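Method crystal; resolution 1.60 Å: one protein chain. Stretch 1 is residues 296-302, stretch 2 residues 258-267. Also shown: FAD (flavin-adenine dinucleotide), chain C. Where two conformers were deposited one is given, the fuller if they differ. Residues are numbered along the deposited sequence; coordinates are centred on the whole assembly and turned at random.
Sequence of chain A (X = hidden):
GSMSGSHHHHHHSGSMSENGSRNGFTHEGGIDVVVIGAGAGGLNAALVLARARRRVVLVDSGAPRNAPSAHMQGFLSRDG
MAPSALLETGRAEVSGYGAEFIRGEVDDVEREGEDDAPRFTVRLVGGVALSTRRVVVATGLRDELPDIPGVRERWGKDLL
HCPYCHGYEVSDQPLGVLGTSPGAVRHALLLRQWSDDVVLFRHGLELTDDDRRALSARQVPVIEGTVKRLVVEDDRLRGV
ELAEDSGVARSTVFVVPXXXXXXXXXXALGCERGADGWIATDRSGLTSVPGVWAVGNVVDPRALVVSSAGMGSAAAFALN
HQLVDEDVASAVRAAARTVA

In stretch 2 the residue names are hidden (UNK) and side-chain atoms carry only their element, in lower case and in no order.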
# COMPACT_ATOMS: atom_id res chain seq x y z
N GLY A 296 0.62 -1.39 8.92
CA GLY A 296 -0.29 -0.29 9.22
C GLY A 296 0.23 0.72 10.22
O GLY A 296 1.45 0.91 10.36
N ASN A 297 -0.70 1.38 10.91
CA ASN A 297 -0.38 2.44 11.86
C ASN A 297 0.51 2.01 13.04
O ASN A 297 1.12 2.87 13.67
CB ASN A 297 -1.66 3.08 12.43
CG ASN A 297 -2.20 4.24 11.61
OD1 ASN A 297 -3.36 4.63 11.79
ND2 ASN A 297 -1.39 4.83 10.73
N VAL A 298 0.57 0.71 13.35
CA VAL A 298 1.44 0.24 14.43
C VAL A 298 2.92 0.49 14.12
O VAL A 298 3.73 0.62 15.03
CB VAL A 298 1.19 -1.25 14.79
CG1 VAL A 298 1.62 -2.19 13.68
CG2 VAL A 298 1.89 -1.62 16.10
N VAL A 299 3.27 0.58 12.83
CA VAL A 299 4.65 0.89 12.42
C VAL A 299 4.80 2.16 11.56
O VAL A 299 5.92 2.61 11.34
CB VAL A 299 5.31 -0.30 11.68
CG1 VAL A 299 5.62 -1.42 12.66
CG2 VAL A 299 4.44 -0.81 10.54
N ASP A 300 3.70 2.75 11.10
CA ASP A 300 3.75 3.91 10.22
C ASP A 300 2.62 4.89 10.54
O ASP A 300 1.48 4.66 10.17
CB ASP A 300 3.66 3.45 8.76
CG ASP A 300 3.76 4.60 7.76
OD1 ASP A 300 3.88 5.77 8.16
OD2 ASP A 300 3.72 4.31 6.54
N PRO A 301 2.95 6.02 11.20
CA PRO A 301 1.90 7.00 11.55
C PRO A 301 1.30 7.76 10.36
O PRO A 301 0.30 8.45 10.53
CB PRO A 301 2.63 7.97 12.48
CG PRO A 301 4.05 7.91 12.05
CD PRO A 301 4.29 6.49 11.61
N ARG A 302 1.92 7.64 9.19
CA ARG A 302 1.47 8.30 7.97
C ARG A 302 0.60 7.41 7.08
O ARG A 302 0.10 7.86 6.05
CB ARG A 302 2.70 8.78 7.18
CG ARG A 302 3.61 9.72 7.95
CD ARG A 302 5.03 9.74 7.41
NE ARG A 302 5.91 8.83 8.14
CZ ARG A 302 6.22 7.60 7.74
NH1 ARG A 302 5.72 7.12 6.61
NH2 ARG A 302 7.03 6.84 8.47
N UNK A 258 -0.71 13.21 20.26
CA UNK A 258 0.44 12.34 20.52
C UNK A 258 0.02 10.96 20.04
O UNK A 258 -0.89 10.35 20.59
c UNK A 258 0.83 12.30 22.00
n UNK A 258 3.38 10.28 24.02
c UNK A 258 3.13 9.28 24.86
c UNK A 258 2.45 11.38 23.74
n UNK A 258 1.99 9.25 25.53
c UNK A 258 1.96 11.33 22.30
n UNK A 258 4.03 8.33 25.04
N UNK A 259 0.67 10.49 18.98
CA UNK A 259 0.30 9.22 18.35
C UNK A 259 1.17 8.10 18.87
O UNK A 259 2.38 8.07 18.63
s UNK A 259 -0.35 10.59 14.51
c UNK A 259 -0.61 12.36 14.55
c UNK A 259 -0.66 10.22 16.24
c UNK A 259 0.41 9.33 16.83
N UNK A 260 0.54 7.16 19.57
CA UNK A 260 1.24 6.09 20.26
C UNK A 260 0.87 4.75 19.63
O UNK A 260 -0.27 4.30 19.75
c UNK A 260 1.12 7.47 22.36
c UNK A 260 1.72 5.04 22.50
c UNK A 260 0.89 6.08 21.76
N UNK A 261 1.83 4.11 18.94
CA UNK A 261 1.53 2.81 18.32
C UNK A 261 1.25 1.74 19.36
O UNK A 261 1.87 1.73 20.42
c UNK A 261 3.23 4.52 18.72
c UNK A 261 3.89 3.27 18.20
c UNK A 261 2.81 2.48 17.54
N UNK A 262 0.32 0.84 19.05
CA UNK A 262 0.02 -0.29 19.93
C UNK A 262 1.02 -1.42 19.66
O UNK A 262 0.64 -2.48 19.16
n UNK A 262 -6.58 1.92 19.78
c UNK A 262 -1.42 -0.77 19.72
n UNK A 262 -5.31 0.80 18.24
c UNK A 262 -2.48 0.27 20.05
c UNK A 262 -5.59 1.08 19.51
n UNK A 262 -4.91 0.53 20.51
c UNK A 262 -3.80 -0.41 20.35
N UNK A 263 2.28 -1.18 20.01
CA UNK A 263 3.37 -2.09 19.68
C UNK A 263 3.93 -2.87 20.89
O UNK A 263 5.02 -3.44 20.81
c UNK A 263 5.10 -0.20 19.78
c UNK A 263 4.50 -1.34 18.95
o UNK A 263 5.91 0.57 19.23
o UNK A 263 4.76 -0.07 20.98
N UNK A 264 3.17 -2.91 21.98
CA UNK A 264 3.60 -3.61 23.19
C UNK A 264 3.93 -5.08 22.97
O UNK A 264 4.89 -5.60 23.54
N UNK A 265 3.13 -5.75 22.14
CA UNK A 265 3.36 -7.17 21.84
C UNK A 265 4.66 -7.37 21.06
O UNK A 265 5.34 -8.38 21.23
c UNK A 265 -0.30 -8.11 20.85
c UNK A 265 2.18 -7.76 21.07
c UNK A 265 0.86 -8.78 22.96
c UNK A 265 0.84 -7.79 21.81
N UNK A 266 4.98 -6.41 20.20
CA UNK A 266 6.22 -6.45 19.41
C UNK A 266 7.44 -6.21 20.30
O UNK A 266 8.44 -6.92 20.18
c UNK A 266 4.83 -4.44 16.37
c UNK A 266 5.05 -5.67 17.24
c UNK A 266 5.36 -6.89 16.39
c UNK A 266 6.16 -5.43 18.27
N UNK A 267 7.35 -5.23 21.19
CA UNK A 267 8.41 -4.96 22.15
C UNK A 267 8.69 -6.18 23.03
O UNK A 267 9.85 -6.54 23.26
c UNK A 267 9.18 -3.47 24.05
c UNK A 267 8.07 -3.74 23.04
o UNK A 267 7.90 -2.59 22.21
PA FAD C . -6.87 0.25 12.51
O1A FAD C . -7.79 0.53 11.35
O2A FAD C . -6.87 1.21 13.67
O5B FAD C . -7.20 -1.22 13.06
C5B FAD C . -6.47 -1.76 14.15
C4B FAD C . -7.32 -2.83 14.81
O4B FAD C . -6.53 -3.55 15.75
C3B FAD C . -8.50 -2.24 15.58
O3B FAD C . -9.74 -2.77 15.09
C2B FAD C . -8.25 -2.64 17.03
O2B FAD C . -9.46 -2.97 17.72
C1B FAD C . -7.34 -3.85 16.89
N9A FAD C . -6.46 -4.15 18.03
C8A FAD C . -5.57 -3.32 18.61
N7A FAD C . -4.92 -3.95 19.62
C5A FAD C . -5.38 -5.21 19.68
C6A FAD C . -5.12 -6.41 20.50
N6A FAD C . -4.21 -6.37 21.49
N1A FAD C . -5.83 -7.53 20.23
C2A FAD C . -6.76 -7.58 19.25
N3A FAD C . -7.03 -6.53 18.46
C4A FAD C . -6.39 -5.34 18.62
N1 FAD C . -7.65 7.36 6.64
C2 FAD C . -8.10 7.41 5.37
O2 FAD C . -7.46 6.80 4.49
N3 FAD C . -9.20 8.10 5.03
C4 FAD C . -9.93 8.78 5.93
O4 FAD C . -10.95 9.42 5.58
C4X FAD C . -9.51 8.76 7.35
N5 FAD C . -10.18 9.41 8.33
C5X FAD C . -9.73 9.37 9.62
C6 FAD C . -10.44 10.05 10.61
C7 FAD C . -10.01 10.03 11.93
C7M FAD C . -10.80 10.77 12.99
C8 FAD C . -8.79 9.27 12.30
C8M FAD C . -8.31 9.24 13.73
C9 FAD C . -8.08 8.59 11.32
C9A FAD C . -8.50 8.61 9.99
N10 FAD C . -7.79 7.92 8.97
C10 FAD C . -8.28 7.99 7.65
C1' FAD C . -6.58 7.13 9.22
C2' FAD C . -6.98 5.69 9.51
O2' FAD C . -7.56 5.62 10.83
C3' FAD C . -5.79 4.74 9.43
O3' FAD C . -5.18 4.86 8.14
C4' FAD C . -6.18 3.27 9.64
O4' FAD C . -7.01 3.11 10.79
C5' FAD C . -4.95 2.39 9.82
O5' FAD C . -5.33 1.03 9.63
P FAD C . -4.72 -0.15 10.54
O1P FAD C . -3.24 0.08 10.71
O2P FAD C . -5.24 -1.45 9.98
O3P FAD C . -5.33 0.12 12.02
O HOH W 1 6.20 1.00 16.42

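Position 258 opens a strand with three carbons, a nitrogen, and a carbon bearing two more nitrogens: a guanidinium on a fully extended chain. It reaches nothing on stretch 1, and it is Arg258. Position 259 has two carbons, a sulfur and a last carbon, unbranched, with CB directed toward stretch 1; this is Met259. Its SD lies 4.5 Å from CB of Pro301, a loose apolar touch.

Position 260 carries one carbon that bears two others. Its CB points away, and the residue is Val260. At 261 three carbons close a ring onto the backbone nitrogen, which defines Pro261. Its CB again points toward stretch 1 and sits 3.3 Å from O of Val298, while CG2 of Val298 stands 4.4 Å from that same CB. The two stretches meet here by packing, with no hydrogen bond between them.

Position 262 repeats the pattern of 258, three carbons, a nitrogen and a carbon with two nitrogens, so it is Arg262. Its side chain starts sideways and its end leads away; CD comes within 3.8 Å of N7A of the FAD adenine. What it offers stretch 1 is backbone: its O lies 3.4 Å from CG2 of Val298.

Position 263 has two carbons, the second carrying two oxygens, with CB 3.9 Å from CG2 of Val298. This is Asp263, at the N-cap position, yet its side chain makes no capping bond. Instead, one water donates to its OD2 and to O of Val298, 2.9 Å in each case.

Position 264 has no side-chain atoms and is Gly264, in the first turn of the helix, where there would be room for a CB. Position 265 shows four carbons forked at the second, out of reach of stretch 1: Leu265. Position 266 has the same forked four carbons, but its CA-to-CB bond points toward stretch 1; this is Leu266, whose CD1 is 4.1 Å from CG2 of Val298. Position 267, one carbon bearing an oxygen and a carbon, is Thr267, remote from the contact.

The contact turns on Val298, which has the largest covered area. Its CG2 meets the strand end, the turn and the helix start, while Pro301 and Met259 add a lighter second touch. No direct hydrogen bond crosses; the water supplies the polar link. Stretch 1 is braced internally, with Asn297 ND2 donating to Asp300 O at 2.9 Å, and anchored by Asn297 N donating to FAD O1P at 2.9 Å.

Stretch 2 (258-267) RMVPRDGLLT
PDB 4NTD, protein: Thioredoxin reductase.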